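Local coordinates for protein 2-aminomuconic 6-semialdehyde dehydrogenase (Pseudomonas sp., PDB 7BZV) that probably oxidises the aldehyde group of 2-aminomuconic 6-semialdehyde to 2-aminomuconate with NAD+, a step of 2-aminophenol catabolism, and needs its tetrameric assembly to bind the cofactor, at residues 66-71 against 196-201; 74-79 against 190-195. One frame throughout, in Å; residues are numbered along the deposited sequence.

Contact 1: 66-71 against 196-201; sequences VDWLRR and VGIPPG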
loop_
_atom_site.group_PDB
_atom_site.type_symbol
_atom_site.label_atom_id
_atom_site.label_comp_id
_atom_site.label_asym_id
_atom_site.label_seq_id
_atom_site.Cartn_x
_atom_site.Cartn_y
_atom_site.Cartn_z
ATOM N N VAL B 66 -11.028 -15.196 -10.018
ATOM C CA VAL B 66 -11.888 -14.749 -8.934
ATOM C C VAL B 66 -13.195 -15.526 -8.985
ATOM O O VAL B 66 -13.625 -16.132 -7.992
ATOM C CB VAL B 66 -12.127 -13.228 -9.017
ATOM C CG1 VAL B 66 -13.258 -12.844 -8.044
ATOM C CG2 VAL B 66 -10.846 -12.426 -8.677
ATOM N N ASP B 67 -13.826 -15.552 -10.161
ATOM C CA ASP B 67 -15.095 -16.255 -10.320
ATOM C C ASP B 67 -14.943 -17.759 -10.073
ATOM O O ASP B 67 -15.797 -18.377 -9.435
ATOM C CB ASP B 67 -15.659 -16.009 -11.725
ATOM C CG ASP B 67 -16.163 -14.581 -11.927
ATOM O OD1 ASP B 67 -16.233 -13.829 -10.938
ATOM O OD2 ASP B 67 -16.473 -14.198 -13.080
ATOM N N TRP B 68 -13.884 -18.378 -10.603
ATOM C CA TRP B 68 -13.675 -19.805 -10.354
ATOM C C TRP B 68 -13.596 -20.079 -8.861
ATOM O O TRP B 68 -14.214 -21.018 -8.354
ATOM C CB TRP B 68 -12.384 -20.285 -11.031
ATOM C CG TRP B 68 -12.456 -20.606 -12.493
ATOM C CD1 TRP B 68 -11.744 -20.008 -13.499
ATOM C CD2 TRP B 68 -13.239 -21.623 -13.106
ATOM N NE1 TRP B 68 -12.067 -20.571 -14.709
ATOM C CE2 TRP B 68 -12.967 -21.579 -14.495
ATOM C CE3 TRP B 68 -14.145 -22.566 -12.619
ATOM C CZ2 TRP B 68 -13.566 -22.444 -15.398
ATOM C CZ3 TRP B 68 -14.735 -23.423 -13.515
ATOM C CH2 TRP B 68 -14.457 -23.347 -14.890
ATOM N N LEU B 69 -12.825 -19.250 -8.133
ATOM C CA LEU B 69 -12.650 -19.470 -6.699
ATOM C C LEU B 69 -13.992 -19.393 -5.987
ATOM O O LEU B 69 -14.255 -20.148 -5.047
ATOM C CB LEU B 69 -11.684 -18.434 -6.095
ATOM C CG LEU B 69 -10.233 -18.539 -6.564
ATOM C CD1 LEU B 69 -9.477 -17.286 -6.082
ATOM C CD2 LEU B 69 -9.591 -19.760 -6.042
ATOM N N ARG B 70 -14.848 -18.465 -6.418
ATOM C CA ARG B 70 -16.172 -18.341 -5.819
ATOM C C ARG B 70 -17.083 -19.500 -6.227
ATOM O O ARG B 70 -17.889 -19.971 -5.421
ATOM C CB ARG B 70 -16.767 -16.983 -6.201
ATOM C CG ARG B 70 -16.122 -15.843 -5.447
ATOM C CD ARG B 70 -16.499 -14.435 -6.003
ATOM N NE ARG B 70 -15.851 -13.368 -5.244
ATOM C CZ ARG B 70 -15.772 -12.097 -5.643
ATOM N NH1 ARG B 70 -16.312 -11.705 -6.801
ATOM N NH2 ARG B 70 -15.158 -11.220 -4.885
ATOM N N ARG B 71 -16.977 -19.978 -7.473
ATOM C CA ARG B 71 -17.781 -21.134 -7.876
ATOM C C ARG B 71 -17.375 -22.368 -7.090
ATOM O O ARG B 71 -18.230 -23.167 -6.690
ATOM C CB ARG B 71 -17.641 -21.378 -9.376
ATOM C CG ARG B 71 -17.953 -20.141 -10.193
ATOM C CD ARG B 71 -18.872 -20.453 -11.338
ATOM N NE ARG B 71 -18.160 -21.033 -12.471
ATOM C CZ ARG B 71 -18.319 -22.279 -12.901
ATOM N NH1 ARG B 71 -19.173 -23.094 -12.287
ATOM N NH2 ARG B 71 -17.630 -22.706 -13.953
ATOM N N VAL B 196 -17.554 -28.080 -10.941
ATOM C CA VAL B 196 -17.699 -26.709 -11.418
ATOM C C VAL B 196 -17.018 -26.501 -12.758
ATOM O O VAL B 196 -17.207 -25.455 -13.387
ATOM C CB VAL B 196 -17.157 -25.673 -10.417
ATOM C CG1 VAL B 196 -17.873 -25.797 -9.092
ATOM C CG2 VAL B 196 -15.666 -25.838 -10.222
ATOM N N GLY B 197 -16.193 -27.441 -13.183
ATOM C CA GLY B 197 -15.581 -27.378 -14.487
ATOM C C GLY B 197 -14.160 -26.874 -14.521
ATOM O O GLY B 197 -13.710 -26.438 -15.585
ATOM N N ILE B 198 -13.438 -26.920 -13.408
ATOM C CA ILE B 198 -12.022 -26.569 -13.423
ATOM C C ILE B 198 -11.340 -27.402 -14.508
ATOM O O ILE B 198 -11.531 -28.619 -14.565
ATOM C CB ILE B 198 -11.389 -26.798 -12.041
ATOM C CG1 ILE B 198 -11.942 -25.784 -11.028
ATOM C CG2 ILE B 198 -9.872 -26.761 -12.138
ATOM C CD1 ILE B 198 -11.434 -24.357 -11.222
ATOM N N PRO B 199 -10.530 -26.808 -15.382
ATOM C CA PRO B 199 -9.948 -27.579 -16.467
ATOM C C PRO B 199 -9.119 -28.767 -15.938
ATOM O O PRO B 199 -8.496 -28.655 -14.874
ATOM C CB PRO B 199 -9.069 -26.563 -17.197
ATOM C CG PRO B 199 -9.794 -25.282 -16.987
ATOM C CD PRO B 199 -10.313 -25.359 -15.570
ATOM N N PRO B 200 -9.132 -29.872 -16.658
ATOM C CA PRO B 200 -8.332 -31.025 -16.193
ATOM C C PRO B 200 -6.852 -30.676 -16.160
ATOM O O PRO B 200 -6.352 -29.900 -16.982
ATOM C CB PRO B 200 -8.650 -32.127 -17.221
ATOM C CG PRO B 200 -9.188 -31.411 -18.429
ATOM C CD PRO B 200 -9.877 -30.163 -17.894
ATOM N N GLY B 201 -6.159 -31.235 -15.178
ATOM C CA GLY B 201 -4.771 -30.936 -14.927
ATOM C C GLY B 201 -4.546 -29.783 -13.968
ATOM O O GLY B 201 -3.448 -29.668 -13.409
#
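A turn and a half of helix, 66-71, faces the irregular run 196-201, with the CA atoms of R71 and V196 6.6 Å apart and those of W68 and I198 7.6 Å apart. G197, at a phi of 100°, is the C-prime residue of a Schellman motif: I198 N returns to M193 O and G197 N to E194 O. A side chain at G197 would collide with the carbonyl O of V196 and crowd the W68 ring. That carbonyl O takes two weak bonds from the R71 guanidinium, R71 NH2 at 2.8 Å and R71 NH1 at 3.3 Å; bends at chi2 and chi3 bring the group there. The same V196 O lies at the edge of the indole, near its plane, 3.2 Å from W68 CZ3. Over one face of the ring sits the I198 tip, CD1 being 3.5 Å from W68 CE3 and displaced toward the rim. V196 CG1 reaches R71 O at 3.6 Å, so the valine touches the helix backbone as well as its side chains. Further out, W57 meets the W68 ring at about 55° between planes and also touches I198 and P199. Helix 62-78 also packs V66 and L69 on helix 95-119, where R70 pairs with D115 and with D115 of the second subunit, while 196-201 leads into strand 203-205.

Contact 2: 74-79 against 190-195; sequences NEMERR and AEVMEA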
loop_
_atom_site.group_PDB
_atom_site.type_symbol
_atom_site.label_atom_id
_atom_site.label_comp_id
_atom_site.label_asym_id
_atom_site.label_seq_id
_atom_site.Cartn_x
_atom_site.Cartn_y
_atom_site.Cartn_z
ATOM N N ASN B 74 -18.901 -21.894 -3.620
ATOM C CA ASN B 74 -20.346 -22.112 -3.633
ATOM C C ASN B 74 -20.672 -23.602 -3.702
ATOM O O ASN B 74 -21.596 -24.071 -3.035
ATOM C CB ASN B 74 -20.988 -21.387 -4.815
ATOM C CG ASN B 74 -21.063 -19.859 -4.627
ATOM O OD1 ASN B 74 -20.930 -19.329 -3.523
ATOM N ND2 ASN B 74 -21.238 -19.156 -5.732
ATOM N N GLU B 75 -19.920 -24.367 -4.508
ATOM C CA GLU B 75 -20.184 -25.798 -4.600
ATOM C C GLU B 75 -19.807 -26.509 -3.305
ATOM O O GLU B 75 -20.531 -27.401 -2.856
ATOM C CB GLU B 75 -19.446 -26.388 -5.798
ATOM C CG GLU B 75 -19.526 -27.900 -5.913
ATOM C CD GLU B 75 -20.934 -28.434 -6.169
ATOM O OE1 GLU B 75 -21.913 -27.657 -6.138
ATOM O OE2 GLU B 75 -21.058 -29.651 -6.390
ATOM N N MET B 76 -18.695 -26.116 -2.670
ATOM C CA MET B 76 -18.388 -26.647 -1.342
ATOM C C MET B 76 -19.522 -26.381 -0.364
ATOM O O MET B 76 -19.869 -27.243 0.452
ATOM C CB MET B 76 -17.096 -26.035 -0.799
ATOM C CG MET B 76 -15.848 -26.472 -1.568
ATOM S SD MET B 76 -14.375 -25.625 -0.944
ATOM C CE MET B 76 -14.195 -26.341 0.697
ATOM N N GLU B 77 -20.068 -25.167 -0.381
ATOM C CA GLU B 77 -21.154 -24.861 0.540
ATOM C C GLU B 77 -22.376 -25.731 0.251
ATOM O O GLU B 77 -23.008 -26.251 1.171
ATOM C CB GLU B 77 -21.507 -23.391 0.436
ATOM C CG GLU B 77 -22.326 -22.838 1.581
ATOM C CD GLU B 77 -22.138 -21.339 1.662
ATOM O OE1 GLU B 77 -22.583 -20.675 0.703
ATOM O OE2 GLU B 77 -21.512 -20.843 2.633
ATOM N N ARG B 78 -22.714 -25.904 -1.026
ATOM C CA ARG B 78 -23.837 -26.762 -1.384
ATOM C C ARG B 78 -23.632 -28.179 -0.879
ATOM O O ARG B 78 -24.602 -28.858 -0.538
ATOM C CB ARG B 78 -24.027 -26.780 -2.895
ATOM C CG ARG B 78 -25.309 -27.477 -3.350
ATOM C CD ARG B 78 -25.334 -27.692 -4.848
ATOM N NE ARG B 78 -24.425 -28.740 -5.340
ATOM C CZ ARG B 78 -24.649 -30.050 -5.230
ATOM N NH1 ARG B 78 -25.744 -30.496 -4.626
ATOM N NH2 ARG B 78 -23.765 -30.912 -5.720
ATOM N N ARG B 79 -22.382 -28.649 -0.836
ATOM C CA ARG B 79 -22.077 -30.005 -0.407
ATOM C C ARG B 79 -21.485 -30.050 0.988
ATOM O O ARG B 79 -20.735 -30.973 1.323
ATOM C CB ARG B 79 -21.145 -30.668 -1.411
ATOM C CG ARG B 79 -21.723 -30.762 -2.803
ATOM C CD ARG B 79 -20.923 -31.717 -3.623
ATOM N NE ARG B 79 -20.822 -33.011 -2.965
ATOM C CZ ARG B 79 -19.942 -33.944 -3.290
ATOM N NH1 ARG B 79 -19.079 -33.730 -4.269
ATOM N NH2 ARG B 79 -19.929 -35.091 -2.634
ATOM N N ALA B 190 -11.634 -32.550 -4.899
ATOM C CA ALA B 190 -11.464 -32.888 -6.311
ATOM C C ALA B 190 -12.807 -33.074 -7.012
ATOM O O ALA B 190 -12.984 -32.634 -8.159
ATOM C CB ALA B 190 -10.603 -34.144 -6.450
ATOM N N GLU B 191 -13.767 -33.723 -6.348
ATOM C CA GLU B 191 -15.097 -33.837 -6.941
ATOM C C GLU B 191 -15.672 -32.456 -7.223
ATOM O O GLU B 191 -16.272 -32.225 -8.278
ATOM C CB GLU B 191 -16.026 -34.638 -6.024
ATOM C CG GLU B 191 -15.587 -36.096 -5.842
ATOM C CD GLU B 191 -16.575 -36.937 -5.018
ATOM O OE1 GLU B 191 -17.663 -36.440 -4.658
ATOM O OE2 GLU B 191 -16.265 -38.110 -4.737
ATOM N N VAL B 192 -15.461 -31.514 -6.310
ATOM C CA VAL B 192 -15.966 -30.161 -6.514
ATOM C C VAL B 192 -15.285 -29.506 -7.707
ATOM O O VAL B 192 -15.941 -28.868 -8.548
ATOM C CB VAL B 192 -15.780 -29.331 -5.234
ATOM C CG1 VAL B 192 -16.022 -27.834 -5.525
ATOM C CG2 VAL B 192 -16.699 -29.819 -4.171
ATOM N N MET B 193 -13.958 -29.635 -7.788
ATOM C CA MET B 193 -13.252 -29.060 -8.918
ATOM C C MET B 193 -13.827 -29.591 -10.223
ATOM O O MET B 193 -14.078 -28.845 -11.165
ATOM C CB MET B 193 -11.764 -29.365 -8.832
ATOM C CG MET B 193 -11.174 -28.864 -7.522
ATOM S SD MET B 193 -11.105 -27.034 -7.773
ATOM C CE MET B 193 -10.558 -26.684 -6.035
ATOM N N GLU B 194 -14.077 -30.889 -10.283
ATOM C CA GLU B 194 -14.621 -31.482 -11.494
ATOM C C GLU B 194 -16.028 -30.976 -11.746
ATOM O O GLU B 194 -16.383 -30.694 -12.892
ATOM C CB GLU B 194 -14.584 -33.007 -11.351
ATOM C CG GLU B 194 -15.352 -33.754 -12.409
ATOM C CD GLU B 194 -15.343 -35.240 -12.128
ATOM O OE1 GLU B 194 -15.898 -35.654 -11.084
ATOM O OE2 GLU B 194 -14.751 -35.986 -12.928
ATOM N N ALA B 195 -16.837 -30.832 -10.684
ATOM C CA ALA B 195 -18.236 -30.437 -10.868
ATOM C C ALA B 195 -18.362 -29.026 -11.431
ATOM O O ALA B 195 -19.196 -28.779 -12.307
ATOM C CB ALA B 195 -19.005 -30.539 -9.555
#
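The short helical segments 74-78 and 190-195 cross at 122° between their N-to-C directions, their axes approaching to 9.8 Å, and E75 and V192 supply the nearest CA pair, 6.4 Å apart. Apolar packing centres on V192. Its CG1 lies 3.5 Å from E75 CG and also touches E75 CB, so the glutamate packs through its methylenes, the two side chains running antiparallel alongside one another. M76 lies crosswise to V192, its CG 4.2 Å from the same V192 CG1. Charge pairing is of two kinds. Within the first helix, R78 presents its NE edge to E75, one nitrogen to each carboxylate oxygen: R78 NE to E75 OE1 at 2.8 Å and R78 NH2 to E75 OE2 at 3.1 Å, the latter using the syn lone pair. E75 CG stands anti to the backbone N (chi1 174°), and a bend at chi2 follows before the carboxylate. Across the contact, R79 NH1 donates to the anti lone pair of E191 OE1 at 3.1 Å, with guanidinium and carboxylate only 17° from coplanar; R79 NH2 adds a weak bond to that oxygen. R79 NH2 also pairs with D82, so E191 shares this arginine. An alanine in place of E75, keeping only CB, removes CG and the carboxylate, and would probably loosen the packing on V192 and leave R78 less fixed in position. R79, which follows helix 62-78, stands at the N-cap position of helix 80-91, M76 also rests on I107 and F110 of helix 95-119, and A190 and M193 pack on F203 of strand 203-205.

Overall arrangement
After its N-terminal strands and helix 39-52, the chain enters helix 62-78, which supplies the first side of both contacts: 66-71 for contact 1 and, further on, 74-79 for contact 2. It then passes through helices 80-91 and 95-119 and strands of the eight-stranded sheet before reaching helix 184-196. Contact 2 closes first, at 190-195, and contact 1 after it at 196-201, so the 110-residue loop of contact 2 lies within the 124-residue loop of contact 1. The centres are 10 Å apart. Helix 184-196 links parallel strands 173-177 and 203-205 as a beta-alpha-beta crossover, as in the cofactor-binding domain of aldehyde dehydrogenases; together the contacts tie helix 62-78 across its C-terminal part and the following loop.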